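Local coordinates for protein wsv230 (Shrimp white spot syndrome virus, PDB 2GJ2) that is a nonstructural viral protein with a ferredoxin fold that binds metal ions, here cadmium, and whose precise role is not established, at residues A5-D10 and T55-G61; D31-V36 and V48-S54. All coordinates share one frame; numbering follows the deposited sequence.

Interaction 1 of 2, residues A5-D10 and T55-G61; sequences ATFQTD and TFVLNGG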
loop_
_atom_site.group_PDB
_atom_site.type_symbol
_atom_site.label_atom_id
_atom_site.label_comp_id
_atom_site.label_asym_id
_atom_site.label_seq_id
_atom_site.Cartn_x
_atom_site.Cartn_y
_atom_site.Cartn_z
ATOM N N ALA A 5 -17.673 -4.264 21.834
ATOM C CA ALA A 5 -17.216 -3.114 21.006
ATOM C C ALA A 5 -15.946 -3.470 20.233
ATOM O O ALA A 5 -14.899 -2.855 20.426
ATOM C CB ALA A 5 -16.973 -1.885 21.901
ATOM N N THR A 6 -16.039 -4.477 19.368
ATOM C CA THR A 6 -14.898 -4.889 18.558
ATOM C C THR A 6 -15.032 -4.287 17.165
ATOM O O THR A 6 -16.101 -4.359 16.546
ATOM C CB THR A 6 -14.810 -6.433 18.423
ATOM O OG1 THR A 6 -14.426 -7.002 19.678
ATOM C CG2 THR A 6 -13.782 -6.831 17.362
ATOM N N PHE A 7 -13.949 -3.677 16.689
ATOM C CA PHE A 7 -13.921 -3.078 15.354
ATOM C C PHE A 7 -13.067 -3.932 14.429
ATOM O O PHE A 7 -11.974 -4.369 14.805
ATOM C CB PHE A 7 -13.332 -1.666 15.377
ATOM C CG PHE A 7 -13.060 -1.103 13.998
ATOM C CD1 PHE A 7 -14.094 -0.569 13.231
ATOM C CD2 PHE A 7 -11.782 -1.165 13.444
ATOM C CE1 PHE A 7 -13.865 -0.110 11.932
ATOM C CE2 PHE A 7 -11.547 -0.712 12.151
ATOM C CZ PHE A 7 -12.599 -0.184 11.393
ATOM N N GLN A 8 -13.568 -4.158 13.219
ATOM C CA GLN A 8 -12.843 -4.949 12.238
ATOM C C GLN A 8 -13.092 -4.520 10.805
ATOM O O GLN A 8 -14.236 -4.253 10.393
ATOM C CB GLN A 8 -13.189 -6.430 12.359
ATOM C CG GLN A 8 -12.493 -7.144 13.499
ATOM C CD GLN A 8 -12.602 -8.657 13.397
ATOM O OE1 GLN A 8 -12.080 -9.385 14.243
ATOM N NE2 GLN A 8 -13.281 -9.138 12.355
ATOM N N THR A 9 -11.998 -4.472 10.048
ATOM C CA THR A 9 -12.036 -4.115 8.641
ATOM C C THR A 9 -11.005 -4.955 7.913
ATOM O O THR A 9 -9.902 -5.156 8.401
ATOM C CB THR A 9 -11.722 -2.615 8.429
ATOM O OG1 THR A 9 -11.732 -2.308 7.028
ATOM C CG2 THR A 9 -10.368 -2.268 9.020
ATOM N N ASP A 10 -11.385 -5.464 6.752
ATOM C CA ASP A 10 -10.487 -6.261 5.940
ATOM C C ASP A 10 -9.868 -5.352 4.892
ATOM O O ASP A 10 -8.929 -5.742 4.192
ATOM C CB ASP A 10 -11.255 -7.376 5.240
ATOM C CG ASP A 10 -11.605 -8.503 6.165
ATOM O OD1 ASP A 10 -10.682 -9.238 6.573
ATOM O OD2 ASP A 10 -12.803 -8.652 6.487
ATOM N N THR A 55 -6.536 -8.940 8.491
ATOM C CA THR A 55 -7.705 -8.335 9.097
ATOM C C THR A 55 -7.230 -7.409 10.226
ATOM O O THR A 55 -6.460 -7.823 11.095
ATOM C CB THR A 55 -8.653 -9.429 9.670
ATOM O OG1 THR A 55 -9.519 -9.913 8.636
ATOM C CG2 THR A 55 -9.483 -8.883 10.808
ATOM N N PHE A 56 -7.664 -6.154 10.194
ATOM C CA PHE A 56 -7.290 -5.213 11.243
ATOM C C PHE A 56 -8.334 -5.304 12.356
ATOM O O PHE A 56 -9.526 -5.114 12.099
ATOM C CB PHE A 56 -7.256 -3.792 10.708
ATOM C CG PHE A 56 -6.936 -2.777 11.750
ATOM C CD1 PHE A 56 -5.620 -2.584 12.164
ATOM C CD2 PHE A 56 -7.963 -2.040 12.361
ATOM C CE1 PHE A 56 -5.319 -1.671 13.178
ATOM C CE2 PHE A 56 -7.681 -1.120 13.375
ATOM C CZ PHE A 56 -6.356 -0.934 13.790
ATOM N N VAL A 57 -7.880 -5.587 13.583
ATOM C CA VAL A 57 -8.778 -5.749 14.736
ATOM C C VAL A 57 -8.416 -4.958 15.989
ATOM O O VAL A 57 -7.306 -5.076 16.505
ATOM C CB VAL A 57 -8.864 -7.232 15.184
ATOM C CG1 VAL A 57 -9.564 -8.065 14.149
ATOM C CG2 VAL A 57 -7.474 -7.772 15.414
ATOM N N LEU A 58 -9.381 -4.177 16.476
ATOM C CA LEU A 58 -9.250 -3.372 17.697
ATOM C C LEU A 58 -10.311 -3.946 18.631
ATOM O O LEU A 58 -11.515 -3.735 18.427
ATOM C CB LEU A 58 -9.572 -1.896 17.430
ATOM C CG LEU A 58 -8.590 -1.020 16.652
ATOM C CD1 LEU A 58 -9.290 0.261 16.230
ATOM C CD2 LEU A 58 -7.375 -0.703 17.501
ATOM N N ASN A 59 -9.873 -4.686 19.643
ATOM C CA ASN A 59 -10.815 -5.292 20.567
ATOM C C ASN A 59 -11.679 -4.250 21.278
ATOM O O ASN A 59 -12.847 -4.502 21.574
ATOM C CB ASN A 59 -10.070 -6.161 21.588
ATOM C CG ASN A 59 -9.442 -7.402 20.956
ATOM O OD1 ASN A 59 -8.255 -7.415 20.618
ATOM N ND2 ASN A 59 -10.249 -8.448 20.783
ATOM N N GLY A 60 -11.109 -3.075 21.516
ATOM C CA GLY A 60 -11.833 -2.022 22.198
ATOM C C GLY A 60 -12.752 -1.165 21.350
ATOM O O GLY A 60 -13.545 -0.380 21.880
ATOM N N GLY A 61 -12.671 -1.318 20.036
ATOM C CA GLY A 61 -13.497 -0.513 19.154
ATOM C C GLY A 61 -12.704 0.723 18.802
ATOM O O GLY A 61 -11.536 0.816 19.145
#
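Strands 7-9 and 56-58 run antiparallel, their axes 5.0 Å apart, with Phe7-Leu58 and Thr9-Phe56 as hydrogen-bonded pairs and Gln8-Val57 as the non-hydrogen-bonded pair between them. Phe7 N gives its hydrogen to Leu58 O at 3.0 Å, and Leu58 N answers to Phe7 O at 3.1 Å; the Thr9-Phe56 pair repeats the exchange. Leu58 O is gripped twice, since Gly61 N, closing the type I turn from Leu58 to Gly61, approaches it from the face of the carbonyl plane opposite to Phe7 N.

Phe7, Thr9, Phe56 and Leu58 share one face of the pair. The Phe7 and Phe56 side chains cross at about a right angle, and their rings meet edge to edge, Phe7 CE2 lying 3.8 Å from Phe56 CD2. Strand alternation puts both side chains on this face, and with CG anti to the backbone N in each (chi1 170° and 178°) the ring edges come together. Leu58 runs alongside Phe7, its CD1 methyl 4.0 Å from Phe7 CD2, while Thr9 CG2 rests 3.9 Å from Phe56 CB. Beyond the strand ends, Thr55 OG1 donates to the carboxylate oxygen Asp10 OD1 in a bond modelled at 2.5 Å, too short for its length to be trusted.

The aromatic face is turned to the interior: Phe7 packs on Ile76 and Thr9 on Pro78 of strand 75-78, Phe56 meets the rings of Phe13 and Phe30, and Leu58 reaches Leu65 on helix 62-69. This small two-stranded sheet thus joins the N-terminal end of the chain to the core beside that helix and strand.

Interaction 2 of 2, residues D31-V36 and V48-S54; sequences DTVEAV and VCLKQGS. With CD (cadmium ion), chain E; CD (cadmium ion), chain F; CD (cadmium ion), chain K.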
loop_
_atom_site.group_PDB
_atom_site.type_symbol
_atom_site.label_atom_id
_atom_site.label_comp_id
_atom_site.label_asym_id
_atom_site.label_seq_id
_atom_site.Cartn_x
_atom_site.Cartn_y
_atom_site.Cartn_z
ATOM N N ASP A 31 0.712 -5.424 13.351
ATOM C CA ASP A 31 1.337 -6.338 12.409
ATOM C C ASP A 31 0.515 -6.520 11.126
ATOM O O ASP A 31 0.935 -7.247 10.219
ATOM C CB ASP A 31 1.583 -7.702 13.086
ATOM C CG ASP A 31 2.703 -7.658 14.136
ATOM O OD1 ASP A 31 2.770 -6.681 14.914
ATOM O OD2 ASP A 31 3.508 -8.614 14.194
ATOM N N THR A 32 -0.649 -5.871 11.045
ATOM C CA THR A 32 -1.483 -5.982 9.850
ATOM C C THR A 32 -1.348 -4.778 8.910
ATOM O O THR A 32 -1.864 -4.795 7.799
ATOM C CB THR A 32 -2.982 -6.137 10.213
ATOM O OG1 THR A 32 -3.313 -5.213 11.252
ATOM C CG2 THR A 32 -3.297 -7.564 10.658
ATOM N N VAL A 33 -0.649 -3.743 9.356
ATOM C CA VAL A 33 -0.474 -2.532 8.564
ATOM C C VAL A 33 0.738 -2.631 7.650
ATOM O O VAL A 33 1.845 -2.851 8.117
ATOM C CB VAL A 33 -0.334 -1.305 9.500
ATOM C CG1 VAL A 33 -0.137 -0.024 8.692
ATOM C CG2 VAL A 33 -1.610 -1.188 10.380
ATOM N N GLU A 34 0.513 -2.485 6.345
ATOM C CA GLU A 34 1.573 -2.548 5.338
ATOM C C GLU A 34 2.213 -1.188 5.320
ATOM O O GLU A 34 3.419 -1.068 5.373
ATOM C CB GLU A 34 0.985 -2.829 3.955
ATOM C CG GLU A 34 1.994 -2.983 2.777
ATOM C CD GLU A 34 1.291 -2.939 1.403
ATOM O OE1 GLU A 34 0.871 -1.801 0.991
ATOM O OE2 GLU A 34 1.145 -4.029 0.758
ATOM N N ALA A 35 1.378 -0.158 5.268
ATOM C CA ALA A 35 1.843 1.219 5.224
ATOM C C ALA A 35 0.797 2.205 5.756
ATOM O O ALA A 35 -0.403 1.923 5.795
ATOM C CB ALA A 35 2.228 1.604 3.758
ATOM N N VAL A 36 1.285 3.373 6.149
ATOM C CA VAL A 36 0.461 4.456 6.651
ATOM C C VAL A 36 0.929 5.667 5.876
ATOM O O VAL A 36 2.108 5.981 5.904
ATOM C CB VAL A 36 0.706 4.701 8.153
ATOM C CG1 VAL A 36 -0.057 5.957 8.619
ATOM C CG2 VAL A 36 0.270 3.496 8.931
ATOM N N VAL A 48 -4.419 4.176 5.755
ATOM C CA VAL A 48 -3.762 3.038 6.359
ATOM C C VAL A 48 -4.027 1.850 5.425
ATOM O O VAL A 48 -5.184 1.518 5.151
ATOM C CB VAL A 48 -4.354 2.696 7.730
ATOM C CG1 VAL A 48 -3.519 1.643 8.357
ATOM C CG2 VAL A 48 -4.435 3.945 8.635
ATOM N N CYS A 49 -2.954 1.231 4.930
ATOM C CA CYS A 49 -3.023 0.069 4.028
ATOM C C CYS A 49 -2.893 -1.254 4.796
ATOM O O CYS A 49 -1.960 -1.457 5.544
ATOM C CB CYS A 49 -1.887 0.155 2.977
ATOM S SG CYS A 49 -1.771 -1.291 1.872
ATOM N N LEU A 50 -3.828 -2.163 4.619
ATOM C CA LEU A 50 -3.727 -3.446 5.298
ATOM C C LEU A 50 -2.975 -4.442 4.416
ATOM O O LEU A 50 -3.190 -4.459 3.204
ATOM C CB LEU A 50 -5.119 -4.003 5.595
ATOM C CG LEU A 50 -5.754 -3.532 6.896
ATOM C CD1 LEU A 50 -6.939 -4.419 7.231
ATOM C CD2 LEU A 50 -4.715 -3.603 8.013
ATOM N N LYS A 51 -2.112 -5.266 5.019
ATOM C CA LYS A 51 -1.358 -6.282 4.282
ATOM C C LYS A 51 -2.358 -7.205 3.606
ATOM O O LYS A 51 -3.427 -7.461 4.149
ATOM C CB LYS A 51 -0.489 -7.128 5.216
ATOM C CG LYS A 51 0.608 -6.378 5.958
ATOM C CD LYS A 51 1.558 -7.377 6.614
ATOM C CE LYS A 51 2.401 -6.775 7.739
ATOM N NZ LYS A 51 3.390 -5.747 7.312
ATOM N N GLN A 52 -2.013 -7.710 2.424
ATOM C CA GLN A 52 -2.903 -8.596 1.694
ATOM C C GLN A 52 -3.286 -9.762 2.588
ATOM O O GLN A 52 -2.443 -10.308 3.290
ATOM C CB GLN A 52 -2.216 -9.091 0.420
ATOM C CG GLN A 52 -3.076 -9.999 -0.453
ATOM C CD GLN A 52 -2.468 -10.263 -1.839
ATOM O OE1 GLN A 52 -2.506 -9.405 -2.735
ATOM N NE2 GLN A 52 -1.899 -11.448 -2.011
ATOM N N GLY A 53 -4.566 -10.116 2.588
ATOM C CA GLY A 53 -5.034 -11.236 3.394
ATOM C C GLY A 53 -5.174 -11.020 4.894
ATOM O O GLY A 53 -5.552 -11.939 5.629
ATOM N N SER A 54 -4.888 -9.804 5.350
ATOM C CA SER A 54 -4.962 -9.475 6.767
ATOM C C SER A 54 -6.241 -8.789 7.206
ATOM O O SER A 54 -6.937 -8.146 6.417
ATOM C CB SER A 54 -3.792 -8.591 7.145
ATOM O OG SER A 54 -2.582 -9.281 6.934
HETATM CD CD CD E . -3.847 -1.409 0.916
HETATM CD CD CD F . -0.393 -0.642 0.107
HETATM CD CD CD K . 0.225 -3.842 -0.884
HETATM O O HOH W 1 -3.548 -3.362 0.020
HETATM O O HOH W 2 0.978 1.106 -0.004
HETATM O O HOH W 3 -1.550 -4.630 -0.724
#
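Cys49 and Glu34 meet over cadmium. The sulfur Cys49 SG, probably as thiolate, bridges two ions, those of chains E and F, at 2.3 Å from each, and Glu34 OE1 binds the chain F cadmium at 1.9 Å. The second carboxylate oxygen, Glu34 OE2, holds the chain K cadmium, also at 1.9 Å, so one carboxylate spans two metals while one sulfur spans two. Both oxygen distances are short for cadmium, and their exact length is uncertain. Each ion also carries a water. Asp12 completes part of the shell with Cys49, and Glu34, Cys49 and Asp12 of the second subunit share cadmium with this set, placing the cluster between the two chains.

The carboxylate gets there because Glu34 extends with CG anti to its own N (chi1 -178°), and Cys49 SG likewise stands anti to its N. Behind these ligands lies the backbone. Glu34 N donates to Cys49 O and Cys49 N to Ala35 O, each at 2.8 Å; Glu34 and Ala35 both oppose Cys49, a classic beta bulge that turns the Glu34 side chain toward the metals. Lys51 N donates to Thr32 O, while Lys51 NZ makes a weak bond to Val33 O.

Farther out the packing is apolar. Val33 CG1 meets Val48 CG1 at 3.8 Å, the two side chains crossing, and Met27 of helix 23-27 lies against both. Thr32 and Leu50 run side by side, Thr32 CB lying 3.8 Å from Leu50 CD2, and both touch Phe56. Asp12 has a second task, for its OD1 also accepts the amide of Leu50 and links the metal shell to this strand. The whole is a bulged beta hairpin of a ferredoxin-like fold carrying a multinuclear cadmium site at a subunit interface.

In the fold
From the N terminus, strand 7-9 comes first, but residues 5-10 meet 55-61 across a gap of 45 at their closest ends, so interaction 1 closes a long loop. Within that loop the chain passes through strand 13-16 and helix 23-27 before interaction 2 closes the short hairpin loop between strands 33-38 and 45-50, nesting without crossing. Strand 45-50 leads through the turn at 51-54 to strand 56-58, and the two contacts touch: Leu50 CD1 lies 3.3 Å from Thr9 O, and Thr32 CG2 lies 3.2 Å from Thr55 O. Interaction 1 ties the small two-stranded sheet together, while interaction 2 joins an outer strand of the four-stranded sheet to its neighbour.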